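NADH:ubiquinone oxidoreductase, Na translocating, F subunit (Porphyromonas gingivalis, PDB 2R6H) is a two-domain flavoprotein fragment of the ferredoxin reductase type that binds flavin-adenine dinucleotide on a beta-barrel domain, joined to a Rossmann-like nucleotide-binding domain. Local coordinates at residues I47-Y52 against G126-I132; S90-Y94 against A169-A173; Y190-S196 against F218-D224. The contacts are given in a common frame with arbitrary orientation. Residue numbers count along the deposited sequence, not the author numbering.

Contact 1 of 3, residues I47-Y52 against G126-I132; sequences IKIPKY and GISSSYI. With FAD (flavin-adenine dinucleotide), chain H.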
loop_
_atom_site.group_PDB
_atom_site.type_symbol
_atom_site.label_atom_id
_atom_site.label_comp_id
_atom_site.label_asym_id
_atom_site.label_seq_id
_atom_site.Cartn_x
_atom_site.Cartn_y
_atom_site.Cartn_z
ATOM N N ILE A 47 -8.384 1.453 12.988
ATOM C CA ILE A 47 -9.191 2.653 13.136
ATOM C C ILE A 47 -10.581 2.295 13.611
ATOM O O ILE A 47 -11.157 1.307 13.165
ATOM C CB ILE A 47 -9.355 3.410 11.807
ATOM C CG1 ILE A 47 -8.026 3.510 11.068
ATOM C CG2 ILE A 47 -9.924 4.802 12.062
ATOM C CD1 ILE A 47 -6.954 4.202 11.858
ATOM N N LYS A 48 -11.115 3.098 14.527
ATOM C CA LYS A 48 -12.524 3.002 14.856
ATOM C C LYS A 48 -13.283 3.803 13.823
ATOM O O LYS A 48 -13.043 4.992 13.643
ATOM C CB LYS A 48 -12.830 3.508 16.271
ATOM C CG LYS A 48 -12.799 2.406 17.333
ATOM C CD LYS A 48 -13.515 2.795 18.630
ATOM C CE LYS A 48 -13.272 1.749 19.728
ATOM N NZ LYS A 48 -13.931 2.106 21.025
ATOM N N ILE A 49 -14.169 3.125 13.113
ATOM C CA ILE A 49 -15.091 3.771 12.209
ATOM C C ILE A 49 -16.460 3.828 12.902
ATOM O O ILE A 49 -17.022 2.785 13.267
ATOM C CB ILE A 49 -15.217 2.976 10.908
ATOM C CG1 ILE A 49 -14.070 3.314 9.964
ATOM C CG2 ILE A 49 -16.483 3.333 10.224
ATOM C CD1 ILE A 49 -12.821 2.581 10.271
ATOM N N PRO A 50 -17.011 5.044 13.076
ATOM C CA PRO A 50 -18.261 5.236 13.814
ATOM C C PRO A 50 -19.476 5.103 12.903
ATOM O O PRO A 50 -19.317 4.872 11.699
ATOM C CB PRO A 50 -18.133 6.682 14.252
ATOM C CG PRO A 50 -17.590 7.320 13.000
ATOM C CD PRO A 50 -16.609 6.295 12.409
ATOM N N LYS A 51 -20.672 5.245 13.471
ATOM C CA LYS A 51 -21.868 5.359 12.651
ATOM C C LYS A 51 -21.725 6.655 11.859
ATOM O O LYS A 51 -21.197 7.638 12.372
ATOM C CB LYS A 51 -23.127 5.386 13.520
ATOM C CG LYS A 51 -23.383 4.089 14.285
ATOM C CD LYS A 51 -24.737 4.075 15.038
ATOM C CE LYS A 51 -25.927 3.960 14.077
ATOM N NZ LYS A 51 -27.225 3.633 14.743
ATOM N N TYR A 52 -22.170 6.658 10.610
ATOM C CA TYR A 52 -21.989 7.832 9.779
ATOM C C TYR A 52 -22.664 7.738 8.415
ATOM O O TYR A 52 -23.197 6.705 8.019
ATOM C CB TYR A 52 -20.501 8.092 9.571
ATOM C CG TYR A 52 -19.923 7.230 8.482
ATOM C CD1 TYR A 52 -19.297 6.033 8.782
ATOM C CD2 TYR A 52 -20.034 7.593 7.147
ATOM C CE1 TYR A 52 -18.783 5.233 7.786
ATOM C CE2 TYR A 52 -19.525 6.801 6.147
ATOM C CZ TYR A 52 -18.898 5.618 6.470
ATOM O OH TYR A 52 -18.386 4.811 5.475
ATOM N N GLY A 126 -17.010 0.562 0.502
ATOM C CA GLY A 126 -16.359 0.166 1.740
ATOM C C GLY A 126 -16.623 1.113 2.891
ATOM O O GLY A 126 -16.228 2.274 2.832
ATOM N N ILE A 127 -17.276 0.622 3.944
ATOM C CA ILE A 127 -17.717 1.505 5.020
ATOM C C ILE A 127 -16.543 2.161 5.740
ATOM O O ILE A 127 -16.686 3.230 6.317
ATOM C CB ILE A 127 -18.670 0.810 6.046
ATOM C CG1 ILE A 127 -17.879 -0.022 7.035
ATOM C CG2 ILE A 127 -19.735 -0.035 5.367
ATOM C CD1 ILE A 127 -17.591 0.719 8.297
ATOM N N SER A 128 -15.381 1.533 5.705
ATOM C CA SER A 128 -14.230 2.105 6.375
ATOM C C SER A 128 -13.456 3.056 5.472
ATOM O O SER A 128 -13.304 4.243 5.769
ATOM C CB SER A 128 -13.314 1.005 6.887
ATOM O OG SER A 128 -12.091 1.557 7.338
ATOM N N SER A 129 -12.947 2.535 4.369
ATOM C CA SER A 129 -12.222 3.383 3.444
ATOM C C SER A 129 -13.030 4.654 3.124
ATOM O O SER A 129 -12.463 5.742 3.056
ATOM C CB SER A 129 -11.857 2.615 2.180
ATOM O OG SER A 129 -13.025 2.272 1.465
ATOM N N SER A 130 -14.349 4.519 2.966
ATOM C CA SER A 130 -15.200 5.653 2.608
ATOM C C SER A 130 -15.209 6.715 3.690
ATOM O O SER A 130 -15.327 7.894 3.377
ATOM C CB SER A 130 -16.639 5.226 2.300
ATOM O OG SER A 130 -16.701 4.349 1.193
ATOM N N TYR A 131 -15.093 6.313 4.955
ATOM C CA TYR A 131 -15.100 7.279 6.056
ATOM C C TYR A 131 -13.761 7.975 6.097
ATOM O O TYR A 131 -13.700 9.199 6.166
ATOM C CB TYR A 131 -15.407 6.625 7.414
ATOM C CG TYR A 131 -15.282 7.568 8.606
ATOM C CD1 TYR A 131 -16.225 8.567 8.842
ATOM C CD2 TYR A 131 -14.227 7.453 9.501
ATOM C CE1 TYR A 131 -16.117 9.425 9.934
ATOM C CE2 TYR A 131 -14.106 8.311 10.597
ATOM C CZ TYR A 131 -15.052 9.289 10.811
ATOM O OH TYR A 131 -14.916 10.131 11.893
ATOM N N ILE A 132 -12.685 7.199 6.043
ATOM C CA ILE A 132 -11.354 7.788 6.067
ATOM C C ILE A 132 -11.206 8.825 4.964
ATOM O O ILE A 132 -10.714 9.926 5.202
ATOM C CB ILE A 132 -10.258 6.728 5.939
ATOM C CG1 ILE A 132 -10.221 5.880 7.216
ATOM C CG2 ILE A 132 -8.925 7.397 5.705
ATOM C CD1 ILE A 132 -9.585 4.522 7.047
HETATM P PA FAD H . -15.750 -2.986 3.233
HETATM O O1A FAD H . -15.049 -4.006 4.122
HETATM O O2A FAD H . -17.087 -2.481 3.784
HETATM O O5B FAD H . -15.971 -3.587 1.739
HETATM C C5B FAD H . -14.858 -3.903 0.916
HETATM C C4B FAD H . -15.286 -3.993 -0.544
HETATM O O4B FAD H . -16.269 -5.000 -0.694
HETATM C C3B FAD H . -15.894 -2.692 -1.044
HETATM O O3B FAD H . -15.286 -2.356 -2.267
HETATM C C2B FAD H . -17.360 -2.990 -1.276
HETATM O O2B FAD H . -17.814 -2.334 -2.439
HETATM C C1B FAD H . -17.361 -4.505 -1.456
HETATM N N9A FAD H . -18.646 -5.167 -1.092
HETATM C C8A FAD H . -19.394 -5.016 0.057
HETATM N N7A FAD H . -20.489 -5.816 -0.028
HETATM C C5A FAD H . -20.454 -6.483 -1.214
HETATM C C6A FAD H . -21.308 -7.419 -1.817
HETATM N N6A FAD H . -22.462 -7.755 -1.240
HETATM N N1A FAD H . -20.996 -7.935 -3.068
HETATM C C2A FAD H . -19.843 -7.529 -3.724
HETATM N N3A FAD H . -19.000 -6.603 -3.127
HETATM C C4A FAD H . -19.299 -6.085 -1.894
HETATM N N1 FAD H . -6.027 -1.573 3.267
HETATM C C2 FAD H . -5.386 -0.422 2.888
HETATM O O2 FAD H . -5.934 0.299 2.065
HETATM N N3 FAD H . -4.151 -0.101 3.431
HETATM C C4 FAD H . -3.541 -0.930 4.369
HETATM O O4 FAD H . -2.438 -0.690 4.890
HETATM C C4X FAD H . -4.201 -2.087 4.745
HETATM N N5 FAD H . -3.606 -2.912 5.674
HETATM C C5X FAD H . -4.259 -4.073 6.039
HETATM C C6 FAD H . -3.646 -4.909 6.967
HETATM C C7 FAD H . -4.268 -6.083 7.373
HETATM C C7M FAD H . -3.573 -6.955 8.384
HETATM C C8 FAD H . -5.513 -6.415 6.833
HETATM C C8M FAD H . -6.202 -7.675 7.246
HETATM C C9 FAD H . -6.117 -5.577 5.903
HETATM C C9A FAD H . -5.500 -4.402 5.498
HETATM N N10 FAD H . -6.094 -3.563 4.568
HETATM C C10 FAD H . -5.442 -2.411 4.192
HETATM C "C1'" FAD H . -7.506 -3.745 4.099
HETATM C "C2'" FAD H . -8.411 -2.893 4.973
HETATM O "O2'" FAD H . -8.317 -3.345 6.302
HETATM C "C3'" FAD H . -9.870 -2.952 4.536
HETATM O "O3'" FAD H . -10.254 -4.271 4.218
HETATM C "C4'" FAD H . -10.087 -2.018 3.361
HETATM O "O4'" FAD H . -9.947 -0.714 3.860
HETATM C "C5'" FAD H . -11.487 -2.159 2.791
HETATM O "O5'" FAD H . -12.396 -2.216 3.865
HETATM P P FAD H . -13.654 -1.214 3.903
HETATM O O1P FAD H . -14.264 -1.192 5.284
HETATM O O2P FAD H . -13.237 0.154 3.431
HETATM O O3P FAD H . -14.682 -1.833 2.854
#
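The diphosphate-binding helix of the FAD domain shows a common way of binding phosphate: the N-terminal turn of a helix offers backbone amides to the ligand while another side packs on the protein. In ferredoxin reductase-like flavoproteins a short helix, here 127-132, meets the diphosphate; strand 44-49 and the residues after it pack against it. Strand and helix segments run almost perpendicular, at 96°, with axes 9.1 Å apart. I127 N donates to FAD O2A at 3.1 Å, and FAD O2P receives both S129 N at 2.6 Å and S129 OG at 2.9 Å; S128 N reaches FAD O1P at 3.0 Å, although that oxygen is less surely placed. Away from the phosphates, I49 packs its CG2 on I127 CD1 at 3.4 Å and its CG1 on Y131 CD2 at 4.2 Å, while I47 CG1 meets I132 CD1 at 4.4 Å. Beyond the strand, P50 CD lies over the face of the Y131 ring, 3.7 Å from its centroid, a CH-pi contact; Y131 CB sits likewise over the Y52 ring, 4.0 Å from that centroid. Y52 OH then donates a very short hydrogen bond of 2.5 Å to I127 O. Inside the helical segment, G126 O accepts S130 N at 2.9 Å and S130 OG at 2.7 Å, whereas S128 OG is bonded to Y89 of strand 85-90. A tyrosine thus satisfies the I127 carbonyl and apolar groups hold the helix to the barrel, while the donors this helix offers the phosphates are uncharged N-H and hydroxyl groups; R87 also bonds to FAD.

Contact 2 of 3, residues S90-Y94 against A169-A173; sequences SMANY and APLRA. With FAD (flavin-adenine dinucleotide), chain H.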
loop_
_atom_site.group_PDB
_atom_site.type_symbol
_atom_site.label_atom_id
_atom_site.label_comp_id
_atom_site.label_asym_id
_atom_site.label_seq_id
_atom_site.Cartn_x
_atom_site.Cartn_y
_atom_site.Cartn_z
ATOM N N SER A 90 -2.012 -0.788 7.597
ATOM C CA SER A 90 -0.589 -1.021 7.825
ATOM C C SER A 90 0.169 0.288 7.973
ATOM O O SER A 90 -0.115 1.231 7.246
ATOM C CB SER A 90 0.002 -1.792 6.645
ATOM O OG SER A 90 -0.390 -3.149 6.664
HETATM N N MSE A 91 1.133 0.354 8.896
HETATM C CA MSE A 91 2.009 1.533 9.011
HETATM C C MSE A 91 2.975 1.627 7.851
HETATM O O MSE A 91 3.631 0.653 7.494
HETATM C CB MSE A 91 2.835 1.520 10.293
HETATM C CG MSE A 91 2.201 2.216 11.468
HETATM SE SE MSE A 91 0.921 1.070 12.376
HETATM C CE MSE A 91 2.147 -0.284 13.057
ATOM N N ALA A 92 3.098 2.823 7.306
ATOM C CA ALA A 92 3.848 3.036 6.087
ATOM C C ALA A 92 5.122 3.845 6.328
ATOM O O ALA A 92 5.958 4.000 5.427
ATOM C CB ALA A 92 2.968 3.719 5.062
ATOM N N ASN A 93 5.266 4.362 7.542
ATOM C CA ASN A 93 6.517 4.986 7.915
ATOM C C ASN A 93 7.278 4.025 8.797
ATOM O O ASN A 93 6.711 3.078 9.330
ATOM C CB ASN A 93 6.295 6.326 8.621
ATOM C CG ASN A 93 7.441 7.323 8.382
ATOM O OD1 ASN A 93 8.406 7.034 7.665
ATOM N ND2 ASN A 93 7.327 8.508 8.990
ATOM N N TYR A 94 8.574 4.260 8.928
ATOM C CA TYR A 94 9.418 3.393 9.724
ATOM C C TYR A 94 9.288 3.716 11.202
ATOM O O TYR A 94 8.864 4.812 11.577
ATOM C CB TYR A 94 10.869 3.443 9.231
ATOM C CG TYR A 94 11.623 4.724 9.489
ATOM C CD1 TYR A 94 13.015 4.732 9.498
ATOM C CD2 TYR A 94 10.963 5.920 9.732
ATOM C CE1 TYR A 94 13.729 5.888 9.731
ATOM C CE2 TYR A 94 11.674 7.089 9.978
ATOM C CZ TYR A 94 13.061 7.067 9.977
ATOM O OH TYR A 94 13.792 8.219 10.224
ATOM N N ALA A 169 2.392 0.088 1.717
ATOM C CA ALA A 169 2.499 0.600 3.078
ATOM C C ALA A 169 3.501 -0.209 3.895
ATOM O O ALA A 169 4.450 0.341 4.454
ATOM C CB ALA A 169 1.136 0.597 3.755
ATOM N N PRO A 170 3.285 -1.519 3.958
ATOM C CA PRO A 170 4.121 -2.399 4.782
ATOM C C PRO A 170 5.546 -2.488 4.249
ATOM O O PRO A 170 6.500 -2.397 5.023
ATOM C CB PRO A 170 3.425 -3.756 4.653
ATOM C CG PRO A 170 2.001 -3.418 4.391
ATOM C CD PRO A 170 2.021 -2.165 3.564
ATOM N N LEU A 171 5.683 -2.666 2.939
ATOM C CA LEU A 171 6.996 -2.748 2.311
ATOM C C LEU A 171 7.824 -1.498 2.597
ATOM O O LEU A 171 8.970 -1.589 3.037
ATOM C CB LEU A 171 6.855 -2.949 0.801
ATOM C CG LEU A 171 6.369 -4.326 0.344
ATOM C CD1 LEU A 171 5.637 -5.039 1.470
ATOM C CD2 LEU A 171 5.482 -4.203 -0.885
ATOM N N ARG A 172 7.236 -0.334 2.344
ATOM C CA ARG A 172 7.938 0.932 2.514
ATOM C C ARG A 172 8.418 1.109 3.950
ATOM O O ARG A 172 9.513 1.616 4.191
ATOM C CB ARG A 172 7.039 2.103 2.112
ATOM C CG ARG A 172 7.554 3.462 2.553
ATOM C CD ARG A 172 6.709 4.587 1.979
ATOM N NE ARG A 172 7.334 5.893 2.167
ATOM C CZ ARG A 172 7.070 6.708 3.183
ATOM N NH1 ARG A 172 6.189 6.353 4.109
ATOM N NH2 ARG A 172 7.687 7.878 3.274
ATOM N N ALA A 173 7.590 0.688 4.901
ATOM C CA ALA A 173 7.963 0.719 6.310
ATOM C C ALA A 173 9.170 -0.172 6.582
ATOM O O ALA A 173 10.104 0.227 7.277
ATOM C CB ALA A 173 6.785 0.303 7.180
HETATM P PA FAD H . -15.750 -2.986 3.233
HETATM O O1A FAD H . -15.049 -4.006 4.122
HETATM O O2A FAD H . -17.087 -2.481 3.784
HETATM O O5B FAD H . -15.971 -3.587 1.739
HETATM C C5B FAD H . -14.858 -3.903 0.916
HETATM C C4B FAD H . -15.286 -3.993 -0.544
HETATM O O4B FAD H . -16.269 -5.000 -0.694
HETATM C C3B FAD H . -15.894 -2.692 -1.044
HETATM O O3B FAD H . -15.286 -2.356 -2.267
HETATM C C2B FAD H . -17.360 -2.990 -1.276
HETATM O O2B FAD H . -17.814 -2.334 -2.439
HETATM C C1B FAD H . -17.361 -4.505 -1.456
HETATM N N9A FAD H . -18.646 -5.167 -1.092
HETATM C C8A FAD H . -19.394 -5.016 0.057
HETATM N N7A FAD H . -20.489 -5.816 -0.028
HETATM C C5A FAD H . -20.454 -6.483 -1.214
HETATM C C6A FAD H . -21.308 -7.419 -1.817
HETATM N N6A FAD H . -22.462 -7.755 -1.240
HETATM N N1A FAD H . -20.996 -7.935 -3.068
HETATM C C2A FAD H . -19.843 -7.529 -3.724
HETATM N N3A FAD H . -19.000 -6.603 -3.127
HETATM C C4A FAD H . -19.299 -6.085 -1.894
HETATM N N1 FAD H . -6.027 -1.573 3.267
HETATM C C2 FAD H . -5.386 -0.422 2.888
HETATM O O2 FAD H . -5.934 0.299 2.065
HETATM N N3 FAD H . -4.151 -0.101 3.431
HETATM C C4 FAD H . -3.541 -0.930 4.369
HETATM O O4 FAD H . -2.438 -0.690 4.890
HETATM C C4X FAD H . -4.201 -2.087 4.745
HETATM N N5 FAD H . -3.606 -2.912 5.674
HETATM C C5X FAD H . -4.259 -4.073 6.039
HETATM C C6 FAD H . -3.646 -4.909 6.967
HETATM C C7 FAD H . -4.268 -6.083 7.373
HETATM C C7M FAD H . -3.573 -6.955 8.384
HETATM C C8 FAD H . -5.513 -6.415 6.833
HETATM C C8M FAD H . -6.202 -7.675 7.246
HETATM C C9 FAD H . -6.117 -5.577 5.903
HETATM C C9A FAD H . -5.500 -4.402 5.498
HETATM N N10 FAD H . -6.094 -3.563 4.568
HETATM C C10 FAD H . -5.442 -2.411 4.192
HETATM C "C1'" FAD H . -7.506 -3.745 4.099
HETATM C "C2'" FAD H . -8.411 -2.893 4.973
HETATM O "O2'" FAD H . -8.317 -3.345 6.302
HETATM C "C3'" FAD H . -9.870 -2.952 4.536
HETATM O "O3'" FAD H . -10.254 -4.271 4.218
HETATM C "C4'" FAD H . -10.087 -2.018 3.361
HETATM O "O4'" FAD H . -9.947 -0.714 3.860
HETATM C "C5'" FAD H . -11.487 -2.159 2.791
HETATM O "O5'" FAD H . -12.396 -2.216 3.865
HETATM P P FAD H . -13.654 -1.214 3.903
HETATM O O1P FAD H . -14.264 -1.192 5.284
HETATM O O2P FAD H . -13.237 0.154 3.431
HETATM O O3P FAD H . -14.682 -1.833 2.854
#
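Two backbone carbonyls meet without any hydrogen bond between them: M91 O and A169 O, both acceptors, lie 3.2 Å apart where loop 90-94 runs along helix 168-181. Small residues permit this closeness, the CA atoms of A92 and A169 being 4.1 Å apart. Beside it A92 CA makes a CA-H...O contact with A169 O at 3.2 Å, and A169 O also accepts A173 N at 3.2 Å within the helix. Alanine methyls pack closely here: A92 CB touches A169 CB at 3.8 Å, and A173 CB lies 3.2 Å from the carbonyl O of M91, present as selenomethionine. R172 NH1 gives A92 O a weak hydrogen bond of 2.7 Å, its guanidinium being held mainly by a salt bridge to D205. At the other end S90 N donates to FAD O4 at 2.7 Å, and S90 OG makes a weak bond to FAD N5 at 3.4 Å. The sequence R87-A88-Y89-S90 fits the flavin-binding signature of ferredoxin reductases. Alanines small enough to let backbones approach therefore join the two domains directly beside the flavin ring.

Contact 3 of 3, residues Y190-S196 against F218-D224; sequences YWYGARS and FHIALSD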
loop_
_atom_site.group_PDB
_atom_site.type_symbol
_atom_site.label_atom_id
_atom_site.label_comp_id
_atom_site.label_asym_id
_atom_site.label_seq_id
_atom_site.Cartn_x
_atom_site.Cartn_y
_atom_site.Cartn_z
ATOM N N TYR A 190 13.167 -3.813 -4.700
ATOM C CA TYR A 190 11.731 -3.615 -4.539
ATOM C C TYR A 190 11.109 -3.423 -5.911
ATOM O O TYR A 190 11.463 -2.498 -6.620
ATOM C CB TYR A 190 11.482 -2.389 -3.675
ATOM C CG TYR A 190 10.036 -2.077 -3.412
ATOM C CD1 TYR A 190 9.078 -3.062 -3.433
ATOM C CD2 TYR A 190 9.633 -0.788 -3.108
ATOM C CE1 TYR A 190 7.751 -2.770 -3.178
ATOM C CE2 TYR A 190 8.314 -0.492 -2.841
ATOM C CZ TYR A 190 7.372 -1.480 -2.878
ATOM O OH TYR A 190 6.045 -1.186 -2.620
ATOM N N TRP A 191 10.204 -4.313 -6.293
ATOM C CA TRP A 191 9.521 -4.225 -7.576
ATOM C C TRP A 191 8.069 -3.865 -7.341
ATOM O O TRP A 191 7.294 -4.705 -6.899
ATOM C CB TRP A 191 9.583 -5.571 -8.296
ATOM C CG TRP A 191 10.974 -6.028 -8.587
ATOM C CD1 TRP A 191 11.894 -6.483 -7.688
ATOM C CD2 TRP A 191 11.611 -6.072 -9.862
ATOM N NE1 TRP A 191 13.066 -6.805 -8.325
ATOM C CE2 TRP A 191 12.915 -6.559 -9.662
ATOM C CE3 TRP A 191 11.205 -5.754 -11.154
ATOM C CZ2 TRP A 191 13.809 -6.734 -10.707
ATOM C CZ3 TRP A 191 12.092 -5.927 -12.183
ATOM C CH2 TRP A 191 13.377 -6.410 -11.957
ATOM N N TYR A 192 7.688 -2.630 -7.633
ATOM C CA TYR A 192 6.305 -2.199 -7.413
ATOM C C TYR A 192 5.533 -2.074 -8.720
ATOM O O TYR A 192 5.987 -1.424 -9.652
ATOM C CB TYR A 192 6.284 -0.856 -6.682
ATOM C CG TYR A 192 4.896 -0.310 -6.414
ATOM C CD1 TYR A 192 4.179 -0.703 -5.288
ATOM C CD2 TYR A 192 4.307 0.605 -7.276
ATOM C CE1 TYR A 192 2.909 -0.203 -5.035
ATOM C CE2 TYR A 192 3.047 1.109 -7.032
ATOM C CZ TYR A 192 2.355 0.703 -5.913
ATOM O OH TYR A 192 1.101 1.202 -5.683
ATOM N N GLY A 193 4.359 -2.681 -8.785
ATOM C CA GLY A 193 3.550 -2.593 -9.985
ATOM C C GLY A 193 2.378 -1.635 -9.884
ATOM O O GLY A 193 1.575 -1.702 -8.958
ATOM N N ALA A 194 2.274 -0.732 -10.846
ATOM C CA ALA A 194 1.160 0.203 -10.877
ATOM C C ALA A 194 0.529 0.165 -12.262
ATOM O O ALA A 194 1.186 -0.200 -13.231
ATOM C CB ALA A 194 1.634 1.609 -10.523
ATOM N N ARG A 195 -0.740 0.531 -12.368
ATOM C CA ARG A 195 -1.374 0.446 -13.671
ATOM C C ARG A 195 -0.757 1.422 -14.685
ATOM O O ARG A 195 -0.441 1.018 -15.793
ATOM C CB ARG A 195 -2.904 0.527 -13.584
ATOM C CG ARG A 195 -3.539 1.802 -14.075
ATOM C CD ARG A 195 -5.069 1.746 -13.934
ATOM N NE ARG A 195 -5.731 1.238 -15.142
ATOM C CZ ARG A 195 -6.439 0.103 -15.222
ATOM N NH1 ARG A 195 -6.606 -0.682 -14.155
ATOM N NH2 ARG A 195 -6.993 -0.247 -16.381
ATOM N N SER A 196 -0.541 2.679 -14.301
ATOM C CA SER A 196 0.106 3.668 -15.188
ATOM C C SER A 196 1.015 4.660 -14.460
ATOM O O SER A 196 1.047 4.695 -13.230
ATOM C CB SER A 196 -0.937 4.472 -15.969
ATOM O OG SER A 196 -1.462 5.531 -15.177
ATOM N N PHE A 218 15.257 -0.287 -7.052
ATOM C CA PHE A 218 13.826 -0.089 -7.098
ATOM C C PHE A 218 13.390 -0.045 -8.546
ATOM O O PHE A 218 13.927 0.718 -9.334
ATOM C CB PHE A 218 13.484 1.227 -6.413
ATOM C CG PHE A 218 12.035 1.599 -6.490
ATOM C CD1 PHE A 218 11.652 2.818 -7.031
ATOM C CD2 PHE A 218 11.058 0.743 -6.010
ATOM C CE1 PHE A 218 10.324 3.186 -7.099
ATOM C CE2 PHE A 218 9.716 1.101 -6.076
ATOM C CZ PHE A 218 9.350 2.328 -6.626
ATOM N N HIS A 219 12.425 -0.877 -8.901
ATOM C CA HIS A 219 11.909 -0.887 -10.258
ATOM C C HIS A 219 10.408 -0.711 -10.262
ATOM O O HIS A 219 9.701 -1.359 -9.498
ATOM C CB HIS A 219 12.230 -2.207 -10.947
ATOM C CG HIS A 219 13.690 -2.457 -11.127
ATOM N ND1 HIS A 219 14.368 -3.438 -10.436
ATOM C CD2 HIS A 219 14.605 -1.850 -11.921
ATOM C CE1 HIS A 219 15.641 -3.424 -10.793
ATOM N NE2 HIS A 219 15.808 -2.472 -11.694
ATOM N N ILE A 220 9.923 0.149 -11.149
ATOM C CA ILE A 220 8.492 0.304 -11.372
ATOM C C ILE A 220 8.076 -0.441 -12.638
ATOM O O ILE A 220 8.815 -0.449 -13.609
ATOM C CB ILE A 220 8.155 1.771 -11.547
ATOM C CG1 ILE A 220 8.240 2.481 -10.207
ATOM C CG2 ILE A 220 6.786 1.931 -12.161
ATOM C CD1 ILE A 220 8.568 3.927 -10.356
ATOM N N ALA A 221 6.916 -1.090 -12.625
ATOM C CA ALA A 221 6.406 -1.755 -13.821
ATOM C C ALA A 221 4.953 -1.377 -14.018
ATOM O O ALA A 221 4.125 -1.536 -13.122
ATOM C CB ALA A 221 6.552 -3.261 -13.721
ATOM N N LEU A 222 4.637 -0.868 -15.194
ATOM C CA LEU A 222 3.289 -0.407 -15.446
ATOM C C LEU A 222 2.512 -1.469 -16.209
ATOM O O LEU A 222 3.004 -2.002 -17.194
ATOM C CB LEU A 222 3.349 0.905 -16.218
ATOM C CG LEU A 222 4.192 1.948 -15.477
ATOM C CD1 LEU A 222 4.269 3.231 -16.277
ATOM C CD2 LEU A 222 3.642 2.201 -14.076
ATOM N N SER A 223 1.309 -1.796 -15.752
ATOM C CA SER A 223 0.515 -2.815 -16.430
ATOM C C SER A 223 -0.276 -2.286 -17.636
ATOM O O SER A 223 -0.361 -2.958 -18.655
ATOM C CB SER A 223 -0.425 -3.478 -15.441
ATOM O OG SER A 223 -1.377 -2.542 -14.975
ATOM N N ASP A 224 -0.856 -1.092 -17.514
ATOM C CA ASP A 224 -1.593 -0.477 -18.612
ATOM C C ASP A 224 -1.100 0.940 -18.860
ATOM O O ASP A 224 -1.866 1.880 -18.673
ATOM C CB ASP A 224 -3.096 -0.370 -18.292
ATOM C CG ASP A 224 -3.736 -1.703 -17.842
ATOM O OD1 ASP A 224 -3.555 -2.120 -16.667
ATOM O OD2 ASP A 224 -4.478 -2.314 -18.652
#
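F218, two residues into strand 216-222, pairs in parallel register with Y190, and the pairing that follows is a textbook case of neighbouring strands in a beta-alpha-beta unit. F218 CE2 rests 3.5 Å from Y190 CD2 and 4.0 Å from Y192 CB, the F218 and Y190 rings meeting obliquely. H219 comes next: its N donates to Y190 O at 3.0 Å and its O accepts Y192 N at 3.0 Å, so one residue bonds to both neighbours of W191. On the other face H219 CB lies over the six-membered ring of W191, 4.0 Å from the centroid, in a CH-pi contact. I220 turns back to the face of F218, and its CA makes a CA-H...O contact with Y192 O at 3.5 Å. A221 repeats the bonding of H219, with A221 N to Y192 O at 3.1 Å and A194 N to A221 O at 3.0 Å. L222 sets CD2 4.1 Å from A194 CB. Past the strand the pairing persists: S223 N donates to A194 O at 3.0 Å and D224 N to R195 O at 2.8 Å. S223 OG bonds D224 OD1 at 2.8 Å, and R195 NH2 faces that same D224 OD1 in a long salt bridge of 3.9 Å, both R195 and D224 being poorly ordered. Strand 216-222 is outermost in the parallel sheet, with strand 188-194 next to it and 158-164 beyond. Helix 203-212, the crossover connection, packs on the face of F218 and I220, Y190 rests there on helix 168-181, and helix 238-247 lies against W191 and A221 on the other.

How the contacts relate
From the N terminus, residues 47-52 open contact 1 and residues 90-94 open contact 2 before either is closed. Contact 1 then closes at 126-132, within the barrel domain, and contact 2 at 169-173, so the two loops cross and the second reaches into the nucleotide-binding domain. Their nearest atoms stay about 8 Å apart, yet both touch the same FAD, at its diphosphate and its flavin ring respectively. Contact 3 follows in series, a short local closure between adjacent strands. It adjoins contact 2 through L171 CD2 and Y190 OH, 3.5 Å apart. Contact 1 thus stays within the barrel domain, contact 2 joins it to the nucleotide-binding domain, and contact 3 lies inside the parallel sheet.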